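Local structure of cephalosporin acylase (Bacillus halodurans, 2NLZ) at residues W126-K131 / P249-P254; I52-A57 / V359-A364; A140-A145 / D206-I211; N270-V275 / M443-H448. The protein probably acts as an N-terminal-nucleophile hydrolase of the gamma-glutamyltranspeptidase family, cleaving amide bonds such as those of cephalosporin side chains. The protein carries 1 engineered substitution. One frame throughout, in Å; residues are numbered along the deposited sequence.

Contact 1 of 4, residues W126-K131 / P249-P254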
loop_
_atom_site.group_PDB
_atom_site.type_symbol
_atom_site.label_atom_id
_atom_site.label_comp_id
_atom_site.label_asym_id
_atom_site.label_seq_id
_atom_site.Cartn_x
_atom_site.Cartn_y
_atom_site.Cartn_z
ATOM N N TRP D 126 9.137 5.189 43.647
ATOM C CA TRP D 126 9.812 3.903 43.563
ATOM C C TRP D 126 9.779 3.220 44.921
ATOM O O TRP D 126 9.279 2.108 45.047
ATOM C CB TRP D 126 11.271 4.058 43.106
ATOM C CG TRP D 126 11.470 4.684 41.751
ATOM C CD1 TRP D 126 10.590 4.691 40.709
ATOM C CD2 TRP D 126 12.648 5.360 41.286
ATOM N NE1 TRP D 126 11.135 5.356 39.633
ATOM C CE2 TRP D 126 12.399 5.773 39.960
ATOM C CE3 TRP D 126 13.889 5.663 41.864
ATOM C CZ2 TRP D 126 13.346 6.474 39.202
ATOM C CZ3 TRP D 126 14.822 6.367 41.113
ATOM C CH2 TRP D 126 14.545 6.759 39.795
ATOM N N ALA D 127 10.305 3.906 45.930
ATOM C CA ALA D 127 10.405 3.381 47.294
ATOM C C ALA D 127 9.067 2.929 47.884
ATOM O O ALA D 127 8.962 1.806 48.397
ATOM C CB ALA D 127 11.057 4.406 48.203
ATOM N N GLU D 128 8.060 3.802 47.807
ATOM C CA GLU D 128 6.722 3.485 48.299
ATOM C C GLU D 128 6.081 2.299 47.582
ATOM O O GLU D 128 5.346 1.525 48.197
ATOM C CB GLU D 128 5.798 4.700 48.213
ATOM C CG GLU D 128 5.603 5.439 49.542
ATOM C CD GLU D 128 4.668 4.730 50.510
ATOM O OE1 GLU D 128 3.664 4.139 50.066
ATOM O OE2 GLU D 128 4.938 4.779 51.726
ATOM N N LEU D 129 6.362 2.163 46.291
ATOM C CA LEU D 129 5.852 1.050 45.509
ATOM C C LEU D 129 6.481 -0.248 45.999
ATOM O O LEU D 129 5.799 -1.265 46.119
ATOM C CB LEU D 129 6.172 1.269 44.035
ATOM C CG LEU D 129 5.136 0.999 42.945
ATOM C CD1 LEU D 129 3.730 0.970 43.483
ATOM C CD2 LEU D 129 5.260 2.082 41.884
ATOM N N ALA D 130 7.778 -0.189 46.299
ATOM C CA ALA D 130 8.537 -1.344 46.772
ATOM C C ALA D 130 8.081 -1.761 48.159
ATOM O O ALA D 130 7.762 -2.931 48.389
ATOM C CB ALA D 130 10.023 -1.036 46.779
ATOM N N LYS D 131 8.051 -0.786 49.068
ATOM C CA LYS D 131 7.652 -1.000 50.450
ATOM C C LYS D 131 6.262 -1.624 50.549
ATOM O O LYS D 131 6.053 -2.574 51.302
ATOM C CB LYS D 131 7.720 0.324 51.236
ATOM C CG LYS D 131 7.216 0.257 52.694
ATOM C CD LYS D 131 7.851 1.332 53.596
ATOM C CE LYS D 131 7.109 2.670 53.554
ATOM N NZ LYS D 131 5.897 2.675 54.416
ATOM N N PRO D 249 4.932 10.536 48.207
ATOM C CA PRO D 249 4.021 10.000 47.205
ATOM C C PRO D 249 2.666 9.756 47.855
ATOM O O PRO D 249 2.601 9.339 49.015
ATOM C CB PRO D 249 4.679 8.682 46.769
ATOM C CG PRO D 249 5.776 8.434 47.704
ATOM C CD PRO D 249 6.132 9.704 48.391
ATOM N N GLU D 250 1.596 10.058 47.129
ATOM C CA GLU D 250 0.251 9.973 47.678
ATOM C C GLU D 250 -0.515 8.846 47.009
ATOM O O GLU D 250 -0.670 8.831 45.786
ATOM C CB GLU D 250 -0.479 11.318 47.512
ATOM C CG GLU D 250 -1.979 11.302 47.826
ATOM C CD GLU D 250 -2.608 12.689 47.766
ATOM O OE1 GLU D 250 -1.968 13.648 48.243
ATOM O OE2 GLU D 250 -3.738 12.823 47.250
ATOM N N TRP D 251 -0.972 7.886 47.806
ATOM C CA TRP D 251 -1.912 6.902 47.296
ATOM C C TRP D 251 -3.245 7.597 47.113
ATOM O O TRP D 251 -3.795 8.178 48.048
ATOM C CB TRP D 251 -2.045 5.705 48.226
ATOM C CG TRP D 251 -0.819 4.893 48.259
ATOM C CD1 TRP D 251 0.154 4.915 49.218
ATOM C CD2 TRP D 251 -0.403 3.944 47.282
ATOM N NE1 TRP D 251 1.148 4.024 48.899
ATOM C CE2 TRP D 251 0.831 3.412 47.715
ATOM C CE3 TRP D 251 -0.954 3.483 46.086
ATOM C CZ2 TRP D 251 1.524 2.441 46.992
ATOM C CZ3 TRP D 251 -0.266 2.517 45.367
ATOM C CH2 TRP D 251 0.963 2.008 45.825
ATOM N N VAL D 252 -3.737 7.555 45.885
ATOM C CA VAL D 252 -4.915 8.297 45.518
ATOM C C VAL D 252 -5.897 7.298 44.901
ATOM O O VAL D 252 -5.495 6.212 44.470
ATOM C CB VAL D 252 -4.517 9.503 44.607
ATOM C CG1 VAL D 252 -4.203 9.055 43.194
ATOM C CG2 VAL D 252 -5.563 10.617 44.651
ATOM N N GLU D 253 -7.185 7.633 44.909
ATOM C CA GLU D 253 -8.232 6.695 44.472
ATOM C C GLU D 253 -8.553 6.836 42.977
ATOM O O GLU D 253 -9.062 7.882 42.541
ATOM C CB GLU D 253 -9.500 6.876 45.329
ATOM C CG GLU D 253 -10.587 5.809 45.122
ATOM C CD GLU D 253 -10.185 4.431 45.632
ATOM O OE1 GLU D 253 -9.510 4.348 46.683
ATOM O OE2 GLU D 253 -10.554 3.429 44.976
ATOM N N PRO D 254 -8.256 5.781 42.189
ATOM C CA PRO D 254 -8.465 5.796 40.728
ATOM C C PRO D 254 -9.928 6.009 40.326
ATOM O O PRO D 254 -10.846 5.549 41.026
ATOM C CB PRO D 254 -7.986 4.412 40.274
ATOM C CG PRO D 254 -7.974 3.572 41.503
ATOM C CD PRO D 254 -7.695 4.501 42.652
#
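In the layered helix-and-sheet architecture expected of an N-terminal-nucleophile hydrolase, this is a place where a helix packs beside the start of a sheet strand: Glu128 and Leu129 of helix 122-133 reach Pro249 and Trp251, which lie at the start of strand 250-259. The polar centre is the hydrogen bond from Trp251 NE1 to Glu128 OE1, 2.8 Å long with an N-H...O angle of 157°. The acceptor sits at the edge of the indole, close to the ring plane, and the N-H arrives nearly in line with the C-O bond of the oxygen. The carboxylate itself stands steeply to the indole, the two planes 73° apart. Glu128 gets there through a bend at chi2 (-76°), which also lays its aliphatic part on the proline, with CG 3.5 Å from Pro249 CG. The second carboxylate oxygen, OE2, forms a salt bridge with Lys131 NZ one helical turn on, at 3.5 Å; that nearby positive charge would be expected to favour the ionised acid. Beyond Trp251, Tyr133 sets its ring about perpendicular to the indole, while Val76 and Leu85 of the neighbouring strands touch both Trp251 and Leu129. An alanine in place of Trp251 would probably leave Glu128 OE1 without its N-H donor and open a gap beside Leu129. At the six-membered end of the indole, Leu129 crosses Trp251 at about a right angle, its CD1 3.8 Å from Trp251 CH2.

Contact 2 of 4, residues I52-A57 / V359-A364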
loop_
_atom_site.group_PDB
_atom_site.type_symbol
_atom_site.label_atom_id
_atom_site.label_comp_id
_atom_site.label_asym_id
_atom_site.label_seq_id
_atom_site.Cartn_x
_atom_site.Cartn_y
_atom_site.Cartn_z
ATOM N N ILE D 52 9.519 -1.248 38.905
ATOM C CA ILE D 52 10.558 -0.397 39.490
ATOM C C ILE D 52 11.893 -0.673 38.804
ATOM O O ILE D 52 12.614 0.248 38.461
ATOM C CB ILE D 52 10.654 -0.582 41.021
ATOM C CG1 ILE D 52 9.322 -0.225 41.689
ATOM C CG2 ILE D 52 11.746 0.285 41.612
ATOM C CD1 ILE D 52 9.156 -0.784 43.095
ATOM N N ALA D 53 12.190 -1.939 38.556
ATOM C CA ALA D 53 13.417 -2.301 37.854
ATOM C C ALA D 53 13.514 -1.592 36.510
ATOM O O ALA D 53 14.506 -0.932 36.201
ATOM C CB ALA D 53 13.499 -3.804 37.662
ATOM N N THR D 54 12.447 -1.718 35.739
ATOM C CA THR D 54 12.347 -1.141 34.419
ATOM C C THR D 54 12.334 0.390 34.436
ATOM O O THR D 54 12.901 1.020 33.549
ATOM C CB THR D 54 11.071 -1.647 33.734
ATOM O OG1 THR D 54 10.964 -3.067 33.913
ATOM C CG2 THR D 54 11.092 -1.321 32.254
ATOM N N ALA D 55 11.689 0.981 35.441
ATOM C CA ALA D 55 11.569 2.432 35.513
ATOM C C ALA D 55 12.929 3.050 35.752
ATOM O O ALA D 55 13.344 3.967 35.037
ATOM C CB ALA D 55 10.605 2.837 36.609
ATOM N N THR D 56 13.624 2.521 36.754
ATOM C CA THR D 56 14.949 3.006 37.126
ATOM C C THR D 56 15.960 2.724 36.024
ATOM O O THR D 56 16.887 3.508 35.823
ATOM C CB THR D 56 15.448 2.387 38.451
ATOM O OG1 THR D 56 15.304 0.962 38.406
ATOM C CG2 THR D 56 14.667 2.935 39.624
ATOM N N ALA D 57 15.781 1.601 35.327
ATOM C CA ALA D 57 16.609 1.271 34.169
ATOM C C ALA D 57 16.476 2.322 33.079
ATOM O O ALA D 57 17.485 2.770 32.534
ATOM C CB ALA D 57 16.267 -0.107 33.625
ATOM N N VAL D 359 8.447 8.092 29.554
ATOM C CA VAL D 359 8.588 6.655 29.335
ATOM C C VAL D 359 7.384 5.904 29.890
ATOM O O VAL D 359 6.994 6.101 31.042
ATOM C CB VAL D 359 9.933 6.063 29.901
ATOM C CG1 VAL D 359 11.107 6.520 29.070
ATOM C CG2 VAL D 359 10.154 6.439 31.355
ATOM N N TYR D 360 6.779 5.067 29.059
ATOM C CA TYR D 360 5.707 4.200 29.531
ATOM C C TYR D 360 6.164 2.748 29.579
ATOM O O TYR D 360 7.070 2.335 28.850
ATOM C CB TYR D 360 4.394 4.365 28.733
ATOM C CG TYR D 360 3.320 3.447 29.264
ATOM C CD1 TYR D 360 2.715 3.710 30.483
ATOM C CD2 TYR D 360 2.961 2.283 28.591
ATOM C CE1 TYR D 360 1.767 2.851 31.017
ATOM C CE2 TYR D 360 2.013 1.419 29.115
ATOM C CZ TYR D 360 1.420 1.712 30.331
ATOM O OH TYR D 360 0.478 0.872 30.874
ATOM N N LEU D 361 5.515 1.980 30.442
ATOM C CA LEU D 361 6.013 0.701 30.891
ATOM C C LEU D 361 4.803 -0.095 31.367
ATOM O O LEU D 361 3.892 0.469 31.996
ATOM C CB LEU D 361 6.978 0.984 32.044
ATOM C CG LEU D 361 7.644 0.047 33.032
ATOM C CD1 LEU D 361 8.510 0.945 33.861
ATOM C CD2 LEU D 361 6.653 -0.697 33.914
ATOM N N ALA D 362 4.779 -1.393 31.072
ATOM C CA ALA D 362 3.728 -2.243 31.606
ATOM C C ALA D 362 4.282 -3.586 32.005
ATOM O O ALA D 362 5.062 -4.190 31.267
ATOM C CB ALA D 362 2.603 -2.412 30.610
ATOM N N THR D 363 3.880 -4.043 33.189
ATOM C CA THR D 363 4.312 -5.331 33.715
ATOM C C THR D 363 3.144 -6.150 34.275
ATOM O O THR D 363 2.160 -5.607 34.798
ATOM C CB THR D 363 5.330 -5.151 34.829
ATOM O OG1 THR D 363 4.834 -4.175 35.745
ATOM C CG2 THR D 363 6.665 -4.663 34.286
ATOM N N ALA D 364 3.268 -7.465 34.155
ATOM C CA ALA D 364 2.307 -8.398 34.735
ATOM C C ALA D 364 3.023 -9.697 35.126
ATOM O O ALA D 364 4.037 -10.069 34.510
ATOM C CB ALA D 364 1.184 -8.677 33.758
#
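Leu361 points a single branch at helix 47-61, and Thr54 and Ala55 receive it. The leucine is fully stretched: CG lies anti to its backbone N (chi1 170°), and a second extended torsion carries CD1 straight out from the strand. CD1 lands 3.6 Å from Thr54 CB, and it is equally near the backbone, 3.6 Å from Ala55 N. The threonine and leucine side chains cross obliquely, so the methyl CG2 of Thr54 does not meet CD1 alone but lies over the branch point as well, 3.8 Å from Leu361 CG. Thr54 can offer this apolar side because its hydroxyl is occupied elsewhere: OG1 turns back along its own helix to hydrogen-bond with Ala50 O, leaving CB and CG2 to face the strand. Ala55 adds a smaller patch, its CB 3.9 Å from Leu361 CD1. Here a buried helix lies on the face of a beta-sheet, as in the helix-covered sheets of N-terminal-nucleophile hydrolases; strand 359-365 runs antiparallel between strands 370-376 and 24-28. In the gamma-glutamyltranspeptidase relatives, the equivalent strand begins at the nucleophile released by self-cleavage, so this strand is probably the one that leads away from the active site. An alanine at Leu361 would probably open a gap under Thr54 and Ala55, because no other residue of the strand segment comes as close to them. Phe373 of the adjacent strand packs on both Leu361 and Ala55, and Thr363 OG1 hydrogen-bonds to Ala47 O at the start of the helix.

Contact 3 of 4, residues A140-A145 / D206-I211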
loop_
_atom_site.group_PDB
_atom_site.type_symbol
_atom_site.label_atom_id
_atom_site.label_comp_id
_atom_site.label_asym_id
_atom_site.label_seq_id
_atom_site.Cartn_x
_atom_site.Cartn_y
_atom_site.Cartn_z
ATOM N N ALA D 140 17.844 -4.457 45.297
ATOM C CA ALA D 140 17.811 -5.581 44.372
ATOM C C ALA D 140 17.205 -5.118 43.076
ATOM O O ALA D 140 17.749 -5.367 41.995
ATOM C CB ALA D 140 16.974 -6.708 44.927
ATOM N N SER D 141 16.059 -4.451 43.197
ATOM C CA SER D 141 15.248 -4.139 42.032
ATOM C C SER D 141 15.859 -3.023 41.204
ATOM O O SER D 141 15.617 -2.948 40.012
ATOM C CB SER D 141 13.761 -3.898 42.384
ATOM O OG SER D 141 13.579 -2.907 43.371
ATOM N N LEU D 142 16.691 -2.181 41.800
ATOM C CA LEU D 142 17.360 -1.198 40.949
ATOM C C LEU D 142 18.858 -1.426 40.681
ATOM O O LEU D 142 19.577 -0.532 40.241
ATOM C CB LEU D 142 16.971 0.249 41.299
ATOM C CG LEU D 142 17.337 0.991 42.563
ATOM C CD1 LEU D 142 18.459 1.907 42.234
ATOM C CD2 LEU D 142 16.150 1.804 42.966
ATOM N N ALA D 143 19.295 -2.662 40.893
ATOM C CA ALA D 143 20.675 -3.054 40.616
ATOM C C ALA D 143 21.061 -3.088 39.128
ATOM O O ALA D 143 22.160 -2.654 38.785
ATOM C CB ALA D 143 21.014 -4.382 41.302
ATOM N N PRO D 144 20.188 -3.624 38.245
ATOM C CA PRO D 144 20.530 -3.583 36.819
ATOM C C PRO D 144 20.695 -2.168 36.307
ATOM O O PRO D 144 21.592 -1.908 35.516
ATOM C CB PRO D 144 19.325 -4.236 36.144
ATOM C CG PRO D 144 18.698 -5.060 37.189
ATOM C CD PRO D 144 18.904 -4.315 38.465
ATOM N N ALA D 145 19.836 -1.263 36.769
ATOM C CA ALA D 145 19.924 0.161 36.444
ATOM C C ALA D 145 21.301 0.711 36.777
ATOM O O ALA D 145 21.880 1.443 35.975
ATOM C CB ALA D 145 18.860 0.942 37.193
ATOM N N ASP D 206 26.013 6.214 41.159
ATOM C CA ASP D 206 26.195 6.637 42.553
ATOM C C ASP D 206 24.878 7.002 43.222
ATOM O O ASP D 206 24.574 6.543 44.333
ATOM C CB ASP D 206 27.157 7.831 42.638
ATOM C CG ASP D 206 28.593 7.456 42.304
ATOM O OD1 ASP D 206 28.936 6.257 42.378
ATOM O OD2 ASP D 206 29.380 8.364 41.961
ATOM N N THR D 207 24.096 7.819 42.531
ATOM C CA THR D 207 22.850 8.300 43.095
ATOM C C THR D 207 21.781 7.201 43.166
ATOM O O THR D 207 21.018 7.139 44.136
ATOM C CB THR D 207 22.348 9.583 42.394
ATOM O OG1 THR D 207 21.073 9.949 42.919
ATOM C CG2 THR D 207 22.206 9.367 40.943
ATOM N N LEU D 208 21.749 6.317 42.172
ATOM C CA LEU D 208 20.819 5.195 42.219
ATOM C C LEU D 208 21.170 4.264 43.363
ATOM O O LEU D 208 20.288 3.794 44.069
ATOM C CB LEU D 208 20.772 4.433 40.903
ATOM C CG LEU D 208 19.956 5.094 39.793
ATOM C CD1 LEU D 208 20.166 4.346 38.488
ATOM C CD2 LEU D 208 18.467 5.192 40.127
ATOM N N ARG D 209 22.463 4.033 43.564
ATOM C CA ARG D 209 22.929 3.287 44.726
ATOM C C ARG D 209 22.537 4.011 46.026
ATOM O O ARG D 209 22.106 3.377 46.987
ATOM C CB ARG D 209 24.438 3.045 44.642
ATOM C CG ARG D 209 24.984 2.050 45.653
ATOM C CD ARG D 209 25.923 1.038 45.000
ATOM N NE ARG D 209 26.764 1.646 43.969
ATOM C CZ ARG D 209 27.453 0.970 43.050
ATOM N NH1 ARG D 209 27.419 -0.357 43.014
ATOM N NH2 ARG D 209 28.177 1.628 42.158
ATOM N N SER D 210 22.645 5.336 46.037
ATOM C CA SER D 210 22.345 6.087 47.242
ATOM C C SER D 210 20.867 6.012 47.605
ATOM O O SER D 210 20.533 6.025 48.788
ATOM C CB SER D 210 22.812 7.543 47.126
ATOM O OG SER D 210 22.687 8.236 48.364
ATOM N N ILE D 211 19.985 5.928 46.609
ATOM C CA ILE D 211 18.549 5.826 46.917
ATOM C C ILE D 211 18.129 4.393 47.150
ATOM O O ILE D 211 17.130 4.140 47.817
ATOM C CB ILE D 211 17.597 6.535 45.895
ATOM C CG1 ILE D 211 17.910 6.150 44.462
ATOM C CG2 ILE D 211 17.688 8.041 46.028
ATOM C CD1 ILE D 211 17.604 7.265 43.482
#
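Leu208 meets two residues at once, Leu142 and Ala145, where helix 202-212 lies against the break between helices 138-141 and 143-151. The second segment is helical from end to end, so successive residues face different ways. Near its start Thr207 looks elsewhere, onto Leu224 of helix 223-234. Leu208 follows and carries the contact from its side. Its CG lies anti to the carbonyl carbon (chi1 -78°), and this spreads the side chain along the facing segment: CB is 3.7 Å from Leu142 CD1, CD2 is 3.9 Å from the same methyl, and CD1 reaches past it to Ala145 CB, also 3.9 Å away. Leu142 CD1 thus rests against the root and one branch of Leu208, while the other branch serves the alanine. Arg209 turns its back on this interface and forms a salt bridge through NH2 with Glu150 OE2, tying helix 202-212 to helix 143-151 by a second, polar route. Ser210 hydrogen-bonds through OG to Ser218 OG, and Ile211, one turn on from Leu208, comes near Leu142 without touching it. In the facing segment, Leu142 is the residue at which helix 138-141 gives out, and it holds the N-cap position of helix 143-151, its side chain pointing at helix 202-212. No hydrogen bond crosses the contact; the side chains that meet are apolar and buried, and Leu142 CD1 also lies beside Leu208 O. On the inner side it abuts helix 47-61, where Thr56 touches both Leu142 and Ala145 and Val60 touches Leu208, while Pro144 leans on helix 31-42.

Contact 4 of 4, residues N270-V275 / M443-H448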
loop_
_atom_site.group_PDB
_atom_site.type_symbol
_atom_site.label_atom_id
_atom_site.label_comp_id
_atom_site.label_asym_id
_atom_site.label_seq_id
_atom_site.Cartn_x
_atom_site.Cartn_y
_atom_site.Cartn_z
ATOM N N ASN D 270 -5.038 16.448 39.233
ATOM C CA ASN D 270 -3.594 16.568 39.156
ATOM C C ASN D 270 -3.262 15.991 37.759
ATOM O O ASN D 270 -2.904 16.735 36.855
ATOM C CB ASN D 270 -2.885 15.840 40.309
ATOM C CG ASN D 270 -1.392 16.188 40.422
ATOM O OD1 ASN D 270 -0.665 15.541 41.173
ATOM N ND2 ASN D 270 -0.936 17.202 39.684
ATOM N N GLY D 271 -3.467 14.686 37.568
ATOM C CA GLY D 271 -3.269 14.032 36.268
ATOM C C GLY D 271 -4.412 14.273 35.301
ATOM O O GLY D 271 -5.555 14.488 35.719
ATOM N N GLN D 272 -4.105 14.221 34.003
ATOM C CA GLN D 272 -5.057 14.619 32.951
ATOM C C GLN D 272 -5.872 13.467 32.350
ATOM O O GLN D 272 -6.572 13.655 31.344
ATOM C CB GLN D 272 -4.350 15.416 31.835
ATOM C CG GLN D 272 -3.465 14.585 30.893
ATOM C CD GLN D 272 -3.110 15.309 29.610
ATOM O OE1 GLN D 272 -2.007 15.166 29.099
ATOM N NE2 GLN D 272 -4.050 16.071 29.072
ATOM N N GLY D 273 -5.799 12.290 32.973
ATOM C CA GLY D 273 -6.511 11.104 32.495
ATOM C C GLY D 273 -8.007 11.308 32.367
ATOM O O GLY D 273 -8.669 10.678 31.543
ATOM N N LEU D 274 -8.528 12.201 33.203
ATOM C CA LEU D 274 -9.897 12.688 33.142
ATOM C C LEU D 274 -10.390 12.904 31.704
ATOM O O LEU D 274 -11.519 12.542 31.372
ATOM C CB LEU D 274 -9.956 14.012 33.910
ATOM C CG LEU D 274 -11.273 14.565 34.430
ATOM C CD1 LEU D 274 -12.118 15.155 33.313
ATOM C CD2 LEU D 274 -11.992 13.461 35.135
ATOM N N VAL D 275 -9.532 13.499 30.871
ATOM C CA VAL D 275 -9.868 13.861 29.493
ATOM C C VAL D 275 -10.262 12.642 28.683
ATOM O O VAL D 275 -11.300 12.639 28.029
ATOM C CB VAL D 275 -8.711 14.609 28.798
ATOM C CG1 VAL D 275 -9.039 14.871 27.340
ATOM C CG2 VAL D 275 -8.428 15.920 29.516
ATOM N N MET D 443 -0.746 14.322 23.476
ATOM C CA MET D 443 -1.261 13.189 22.706
ATOM C C MET D 443 -1.921 12.156 23.640
ATOM O O MET D 443 -2.835 11.420 23.236
ATOM C CB MET D 443 -0.121 12.539 21.900
ATOM C CG MET D 443 -0.367 11.093 21.425
ATOM S SD MET D 443 -1.373 11.019 19.939
ATOM C CE MET D 443 -1.756 9.272 19.841
ATOM N N GLN D 444 -1.466 12.132 24.894
ATOM C CA GLN D 444 -1.755 11.025 25.807
ATOM C C GLN D 444 -3.219 10.599 25.921
ATOM O O GLN D 444 -3.538 9.436 25.635
ATOM C CB GLN D 444 -1.074 11.216 27.176
ATOM C CG GLN D 444 0.454 11.104 27.074
ATOM C CD GLN D 444 1.134 10.680 28.356
ATOM O OE1 GLN D 444 2.169 11.230 28.727
ATOM N NE2 GLN D 444 0.568 9.696 29.033
ATOM N N PRO D 445 -4.119 11.533 26.282
ATOM C CA PRO D 445 -5.517 11.117 26.372
ATOM C C PRO D 445 -6.092 10.656 25.026
ATOM O O PRO D 445 -6.901 9.716 24.987
ATOM C CB PRO D 445 -6.226 12.383 26.853
ATOM C CG PRO D 445 -5.150 13.232 27.445
ATOM C CD PRO D 445 -3.950 12.952 26.628
ATOM N N GLN D 446 -5.655 11.304 23.943
ATOM C CA GLN D 446 -6.085 10.961 22.593
ATOM C C GLN D 446 -5.652 9.549 22.228
ATOM O O GLN D 446 -6.427 8.788 21.628
ATOM C CB GLN D 446 -5.561 11.983 21.591
ATOM C CG GLN D 446 -5.727 13.420 22.084
ATOM C CD GLN D 446 -5.482 14.465 21.004
ATOM O OE1 GLN D 446 -6.041 14.397 19.897
ATOM N NE2 GLN D 446 -4.652 15.456 21.332
ATOM N N GLY D 447 -4.430 9.195 22.627
ATOM C CA GLY D 447 -3.915 7.832 22.468
ATOM C C GLY D 447 -4.628 6.806 23.334
ATOM O O GLY D 447 -4.816 5.657 22.929
ATOM N N HIS D 448 -5.022 7.229 24.530
ATOM C CA HIS D 448 -5.842 6.410 25.411
ATOM C C HIS D 448 -7.222 6.160 24.783
ATOM O O HIS D 448 -7.739 5.041 24.830
ATOM C CB HIS D 448 -6.002 7.085 26.774
ATOM C CG HIS D 448 -4.840 6.880 27.694
ATOM N ND1 HIS D 448 -4.991 6.735 29.054
ATOM C CD2 HIS D 448 -3.510 6.785 27.453
ATOM C CE1 HIS D 448 -3.806 6.566 29.614
ATOM N NE2 HIS D 448 -2.889 6.601 28.665
#
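Pro445 gives up the most surface here, and it does so to two residues, Gln272 and Val275. The proline ring stands out from the first turn of helix 444-457, a position where proline is readily tolerated because its nitrogen has no hydrogen to give. Gln272 lays its side chain over CG and CD of the ring, the two crossing at about a right angle, with Gln272 CD 3.6 Å from Pro445 CG and 3.9 Å from Pro445 CD. This is a flat amide group packed on aliphatic carbon, with no hydrogen bond across the contact. With chi1 at 74°, Gln272 CG is placed between its backbone N and carbonyl carbon, and the chain runs extended from there to the proline. Val275 takes the other carbon of the ring: its CG1, anti to the backbone N, lies 3.8 Å from Pro445 CB, and its CB is 3.9 Å from the same atom. Gln272 and Val275 belong to one turn, in which Val275 N bonds to Gln272 O at 3.0 Å. Two helix starts therefore meet through one proline ring, with the CA atoms of Val275 and Pro445 6.0 Å apart. In gamma-glutamyltranspeptidases the glycine pair just ahead of the helix corresponding to 444-457 lines the oxyanion hole, so this contact probably lies close behind the active site. Helix 294-314 packs alongside, bringing Phe308 to Gln272 and Met304 to Val275, and His448 ND1 hydrogen-bonds to Glu266 at the end of strand 262-266.

Contacts 1, 2 and 3 form one continuous cluster, and contact 4 stands apart. Helix 47-61 joins the three: its Ile52 and Thr56 pack on helix 122-133 of contact 1, and Thr56 and Ala57 on the 140-145 segment of contact 3. Contacts 2 and 3 have centres about 14 Å apart, contacts 1 and 2 about 15 Å. Along the chain, contact 3 nests inside the loop of contact 1, which nests inside that of contact 2, closing the helix-rich chain in successive loops, helix on strand in contacts 1 and 2, helix on helix in contact 3. Contact 4, centred about 31 Å from contact 3, touches none of them; its segments alternate with those of contact 2, so their loops overlap.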